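Local coordinates for endo-xylogalacturonan hydrolase A (Aspergillus tubingensis, PDB 4C2L), which hydrolyses xylogalacturonan, the xylose-substituted galacturonan of the hairy regions of pectin, as a secreted family 28 glycoside hydrolase, at residues G231-S236 and N260-A265; F289-S294 and G330-K335. One frame throughout, in Å; residues are numbered along the deposited sequence.

Contact 1 (G231-S236 and N260-A265); sequences GSHGIS and NSTKAA. With NAG (2-acetamido-2-deoxy-beta-D-glucopyranose), chain D; SO4 (sulfate ion), chain H.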
loop_
_atom_site.group_PDB
_atom_site.type_symbol
_atom_site.label_atom_id
_atom_site.label_comp_id
_atom_site.label_asym_id
_atom_site.label_seq_id
_atom_site.Cartn_x
_atom_site.Cartn_y
_atom_site.Cartn_z
ATOM N N GLY A 231 6.390 0.575 11.118
ATOM C CA GLY A 231 7.218 1.596 10.495
ATOM C C GLY A 231 6.560 2.280 9.314
ATOM O O GLY A 231 7.206 3.045 8.599
ATOM N N SER A 232 5.261 2.039 9.144
ATOM C CA SER A 232 4.537 2.527 7.974
ATOM C C SER A 232 4.035 3.974 8.115
ATOM O O SER A 232 4.252 4.623 9.134
ATOM C CB SER A 232 3.384 1.561 7.654
ATOM O OG SER A 232 2.268 1.802 8.494
ATOM N N HIS A 233 3.390 4.478 7.070
ATOM C CA HIS A 233 2.714 5.770 7.125
ATOM C C HIS A 233 1.219 5.583 7.262
ATOM O O HIS A 233 0.446 6.515 7.048
ATOM C CB HIS A 233 3.054 6.576 5.887
ATOM C CG HIS A 233 4.498 7.013 5.816
ATOM N ND1 HIS A 233 4.964 7.804 4.823
ATOM C CD2 HIS A 233 5.581 6.754 6.661
ATOM C CE1 HIS A 233 6.277 8.038 5.019
ATOM N NE2 HIS A 233 6.652 7.402 6.149
ATOM N N GLY A 234 0.809 4.364 7.604
ATOM C CA GLY A 234 -0.582 4.051 7.957
ATOM C C GLY A 234 -1.466 3.461 6.869
ATOM O O GLY A 234 -1.012 3.223 5.750
ATOM N N ILE A 235 -2.723 3.201 7.227
ATOM C CA ILE A 235 -3.757 2.794 6.279
ATOM C C ILE A 235 -4.321 4.128 5.828
ATOM O O ILE A 235 -4.970 4.827 6.607
ATOM C CB ILE A 235 -4.852 1.955 6.984
ATOM C CG1 ILE A 235 -4.277 0.690 7.627
ATOM C CG2 ILE A 235 -5.993 1.594 6.032
ATOM C CD1 ILE A 235 -3.692 -0.319 6.673
ATOM N N SER A 236 -4.040 4.485 4.574
ATOM C CA SER A 236 -4.115 5.864 4.145
ATOM C C SER A 236 -4.980 6.027 2.897
ATOM O O SER A 236 -4.755 5.351 1.903
ATOM C CB SER A 236 -2.675 6.324 3.842
ATOM O OG SER A 236 -2.593 7.718 3.618
ATOM N N ASN A 260 4.623 1.785 15.455
ATOM C CA ASN A 260 5.669 2.723 15.048
ATOM C C ASN A 260 5.399 3.367 13.697
ATOM O O ASN A 260 6.319 3.563 12.903
ATOM C CB ASN A 260 7.024 2.001 14.963
ATOM C CG ASN A 260 7.557 1.601 16.314
ATOM O OD1 ASN A 260 6.988 1.947 17.347
ATOM N ND2 ASN A 260 8.656 0.849 16.314
ATOM N N SER A 261 4.137 3.684 13.427
ATOM C CA SER A 261 3.763 4.276 12.156
ATOM C C SER A 261 3.593 5.799 12.321
ATOM O O SER A 261 3.418 6.292 13.444
ATOM C CB SER A 261 2.505 3.581 11.612
ATOM O OG SER A 261 2.783 2.202 11.310
ATOM N N THR A 262 3.679 6.550 11.232
ATOM C CA THR A 262 3.524 8.006 11.369
ATOM C C THR A 262 2.074 8.360 11.697
ATOM O O THR A 262 1.811 9.318 12.416
ATOM C CB THR A 262 3.981 8.780 10.116
ATOM O OG1 THR A 262 3.281 8.282 8.975
ATOM C CG2 THR A 262 5.503 8.654 9.901
ATOM N N LYS A 263 1.142 7.603 11.136
ATOM C CA LYS A 263 -0.275 7.648 11.528
ATOM C C LYS A 263 -0.785 6.231 11.413
ATOM O O LYS A 263 -0.298 5.457 10.586
ATOM C CB LYS A 263 -1.095 8.616 10.653
ATOM C CG LYS A 263 -1.239 8.188 9.191
ATOM C CD LYS A 263 -2.046 9.189 8.373
ATOM C CE LYS A 263 -2.278 8.706 6.940
ATOM N NZ LYS A 263 -1.033 8.743 6.131
ATOM N N ALA A 264 -1.737 5.856 12.256
ATOM C CA ALA A 264 -2.344 4.549 12.129
ATOM C C ALA A 264 -3.257 4.542 10.904
ATOM O O ALA A 264 -3.320 3.576 10.154
ATOM C CB ALA A 264 -3.128 4.201 13.382
ATOM N N ALA A 265 -3.945 5.653 10.694
ATOM C CA ALA A 265 -4.911 5.730 9.601
ATOM C C ALA A 265 -5.144 7.173 9.253
ATOM O O ALA A 265 -4.937 8.061 10.085
ATOM C CB ALA A 265 -6.218 5.070 10.002
HETATM C C1 NAG D . 9.236 0.467 17.573
HETATM C C2 NAG D . 10.191 -0.706 17.409
HETATM C C3 NAG D . 11.002 -0.962 18.683
HETATM C C4 NAG D . 11.656 0.323 19.174
HETATM C C5 NAG D . 10.560 1.378 19.336
HETATM C C6 NAG D . 11.104 2.701 19.861
HETATM C C7 NAG D . 9.574 -2.692 16.133
HETATM C C8 NAG D . 8.646 -3.868 16.122
HETATM N N2 NAG D . 9.407 -1.893 17.173
HETATM O O3 NAG D . 11.966 -1.954 18.405
HETATM O O4 NAG D . 12.317 0.100 20.409
HETATM O O5 NAG D . 9.932 1.593 18.071
HETATM O O6 NAG D . 12.052 3.194 18.943
HETATM O O7 NAG D . 10.415 -2.502 15.247
HETATM S S SO4 H . 3.251 10.996 3.783
HETATM O O1 SO4 H . 4.441 11.780 4.184
HETATM O O2 SO4 H . 2.263 11.896 3.156
HETATM O O3 SO4 H . 2.666 10.402 5.005
HETATM O O4 SO4 H . 3.616 9.905 2.843
#

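Contact 2 (F289-S294 and G330-K335); sequences FTVDNS and GTTSDK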
loop_
_atom_site.group_PDB
_atom_site.type_symbol
_atom_site.label_atom_id
_atom_site.label_comp_id
_atom_site.label_asym_id
_atom_site.label_seq_id
_atom_site.Cartn_x
_atom_site.Cartn_y
_atom_site.Cartn_z
ATOM N N PHE A 289 -8.681 -0.882 15.331
ATOM C CA PHE A 289 -7.266 -0.572 15.198
ATOM C C PHE A 289 -6.589 -0.587 16.548
ATOM O O PHE A 289 -7.121 -0.056 17.538
ATOM C CB PHE A 289 -7.034 0.808 14.593
ATOM C CG PHE A 289 -7.069 0.842 13.086
ATOM C CD1 PHE A 289 -8.183 0.389 12.379
ATOM C CD2 PHE A 289 -6.000 1.384 12.376
ATOM C CE1 PHE A 289 -8.220 0.441 10.988
ATOM C CE2 PHE A 289 -6.025 1.440 10.978
ATOM C CZ PHE A 289 -7.136 0.978 10.288
ATOM N N THR A 290 -5.408 -1.187 16.568
ATOM C CA THR A 290 -4.520 -1.100 17.715
ATOM C C THR A 290 -3.376 -0.179 17.347
ATOM O O THR A 290 -2.675 -0.400 16.351
ATOM C CB THR A 290 -4.026 -2.502 18.116
ATOM O OG1 THR A 290 -5.172 -3.286 18.482
ATOM C CG2 THR A 290 -3.066 -2.428 19.293
ATOM N N VAL A 291 -3.222 0.882 18.126
ATOM C CA VAL A 291 -2.176 1.858 17.924
ATOM C C VAL A 291 -1.066 1.533 18.936
ATOM O O VAL A 291 -1.300 1.490 20.154
ATOM C CB VAL A 291 -2.716 3.299 18.119
ATOM C CG1 VAL A 291 -1.635 4.338 17.858
ATOM C CG2 VAL A 291 -3.929 3.530 17.210
ATOM N N ASP A 292 0.130 1.273 18.421
ATOM C CA ASP A 292 1.282 0.968 19.266
ATOM C C ASP A 292 2.422 1.892 18.893
ATOM O O ASP A 292 3.176 1.623 17.956
ATOM C CB ASP A 292 1.666 -0.508 19.103
ATOM C CG ASP A 292 2.927 -0.890 19.875
ATOM O OD1 ASP A 292 3.508 -0.033 20.582
ATOM O OD2 ASP A 292 3.349 -2.061 19.733
ATOM N N ASN A 293 2.532 3.003 19.618
ATOM C CA ASN A 293 3.623 3.947 19.428
ATOM C C ASN A 293 3.612 4.612 18.039
ATOM O O ASN A 293 4.652 4.989 17.515
ATOM C CB ASN A 293 4.986 3.261 19.701
ATOM C CG ASN A 293 6.094 4.255 19.950
ATOM O OD1 ASN A 293 5.913 5.217 20.689
ATOM N ND2 ASN A 293 7.253 4.035 19.328
ATOM N N SER A 294 2.425 4.762 17.451
ATOM C CA SER A 294 2.282 5.528 16.209
ATOM C C SER A 294 2.109 7.013 16.531
ATOM O O SER A 294 1.601 7.352 17.598
ATOM C CB SER A 294 1.114 4.987 15.401
ATOM O OG SER A 294 1.427 3.675 14.946
ATOM N N GLY A 330 -4.989 1.829 22.248
ATOM C CA GLY A 330 -3.547 1.865 22.331
ATOM C C GLY A 330 -2.994 3.214 22.717
ATOM O O GLY A 330 -3.714 4.074 23.239
ATOM N N THR A 331 -1.705 3.388 22.448
ATOM C CA THR A 331 -0.939 4.523 22.919
ATOM C C THR A 331 -0.132 5.061 21.758
ATOM O O THR A 331 0.534 4.295 21.051
ATOM C CB THR A 331 0.030 4.096 24.054
ATOM O OG1 THR A 331 -0.684 3.301 25.010
ATOM C CG2 THR A 331 0.621 5.297 24.759
ATOM N N THR A 332 -0.185 6.376 21.571
ATOM C CA THR A 332 0.633 7.037 20.567
ATOM C C THR A 332 2.072 7.210 21.066
ATOM O O THR A 332 2.385 6.896 22.215
ATOM C CB THR A 332 0.059 8.406 20.154
ATOM O OG1 THR A 332 -0.181 9.208 21.322
ATOM C CG2 THR A 332 -1.254 8.240 19.365
ATOM N N SER A 333 2.929 7.713 20.189
ATOM C CA SER A 333 4.309 8.026 20.519
ATOM C C SER A 333 4.410 9.330 21.314
ATOM O O SER A 333 3.415 10.037 21.495
ATOM C CB SER A 333 5.117 8.173 19.232
ATOM O OG SER A 333 4.816 9.406 18.605
ATOM N N ASP A 334 5.628 9.653 21.747
ATOM C CA ASP A 334 5.938 10.927 22.405
ATOM C C ASP A 334 5.820 12.121 21.476
ATOM O O ASP A 334 5.698 13.249 21.938
ATOM C CB ASP A 334 7.385 10.921 22.926
ATOM C CG ASP A 334 7.605 9.939 24.044
ATOM O OD1 ASP A 334 6.669 9.691 24.838
ATOM O OD2 ASP A 334 8.738 9.417 24.140
ATOM N N LYS A 335 5.869 11.881 20.168
ATOM C CA LYS A 335 6.137 12.953 19.226
ATOM C C LYS A 335 5.167 14.133 19.326
ATOM O O LYS A 335 5.599 15.283 19.374
ATOM C CB LYS A 335 6.156 12.433 17.791
ATOM C CG LYS A 335 6.500 13.521 16.795
ATOM C CD LYS A 335 6.637 12.971 15.392
ATOM C CE LYS A 335 7.125 14.064 14.461
ATOM N NZ LYS A 335 7.282 13.509 13.094
HETATM O O HOH W 1 7.454 7.391 21.742
HETATM O O HOH W 2 3.937 4.875 22.960
#

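Contact 1 (G231-S236 and N260-A265)
Lys263 and Thr262 reach across to His233 from the neighbouring coil of the right-handed parallel beta-helix of family 28, at a corner where the chain passes from one face to the next. Lys263 runs extended to CE and bends at its last torsion (chi4 -71°), which carries NZ to His233 O at 2.8 Å, nearly in line with the carbonyl, and to Ser236 OG at 3.1 Å. One ammonium thus ties the backbone of His233, probably an active-site residue, to the strand that follows. Thr262 crosses the imidazole obliquely, OG1 lying 3.5 Å from His233 CB and Thr262 CG2 3.8 Å from His233 CD2. The His233 side chain also touches Asp210, the probable proton donor, and Asp211, while ND1 donates to a sulfate that Lys268 also binds. Beneath, Ser232 and Ser261 meet hydroxyl to hydroxyl, OG to OG at 2.9 Å. Ser232 OG sits between its own N and carbonyl carbon (chi1 80°), and it also accepts from Gly234 N in an ST turn. Gly234 CA lies 3.0 Å from Lys263 O. Ile235 pairs in parallel with Ala265. Ile235 N donates to Ala264 O at 3.0 Å, almost straight at 175° but from above the carbonyl plane.

Contact 2 (F289-S294 and G330-K335)
Val291 packs beside Gly330 and Thr332, and its carbonyl takes most of the close approach: Thr331 N donates to Val291 O at 3.0 Å from well above the carbonyl plane, while Gly330 CA makes a CA-H...O contact with the same oxygen at 3.2 Å. Val291 CB points toward the other segment, and CG1, anti to the backbone N (chi1 -178°), lies 4.2 Å from Thr332 CG2. These are adjacent coils of the parallel beta-helix, the fourth and fifth parallel beta-helix (PbH1) repeats, paired in parallel near the corners that the two segments round at Asp292-Asn293 and at Gly330. Asn293, at positive phi, donates its N to Thr331 O at 2.8 Å, close to the carbonyl axis. Its CB starts away from the other segment, yet the carboxamide comes back over Ser333, with OD1 3.4 Å from Ser333 CB. Two waters donate to this OD1; one accepts from Asp334 N and the other also donates to Thr332 O, so both waters bridge the segments alongside the direct backbone bonds. Asn293 ND2 bonds Asn260 OD1 of the preceding coil. Ser333 lies in the next step, its N bonded to Ser294 O at 2.9 Å. Its OG, between its own N and carbonyl carbon (chi1 75°), accepts from Lys335 N in an ST turn and is also hydrogen-bonded to Asp295 OD1.

Contacts 1 and 2 lie in series along the chain, their centres about 10 Å apart, and residues 260-265 stack directly on 289-294. Probable hydrogen bonds join them: the amide pair Asn293 ND2 to Asn260 OD1 spans 2.9 Å, and Asn260 N lies 2.9 Å from Asp292 O, so Asn260 is held through both backbone and side chain. Asn260 carries N-linked NAG on ND2, while OD1 accepts from Asn293; the sugar also touches Asn293. Inside the corner, Ala264 O packs against Phe289 CE2 at 3.5 Å, and Ser261 N donates to Ser294 OG. The probable active site belongs to contact 1 through His233; in contact 2 the side chain of Ser294 is about 10 Å from that of His233.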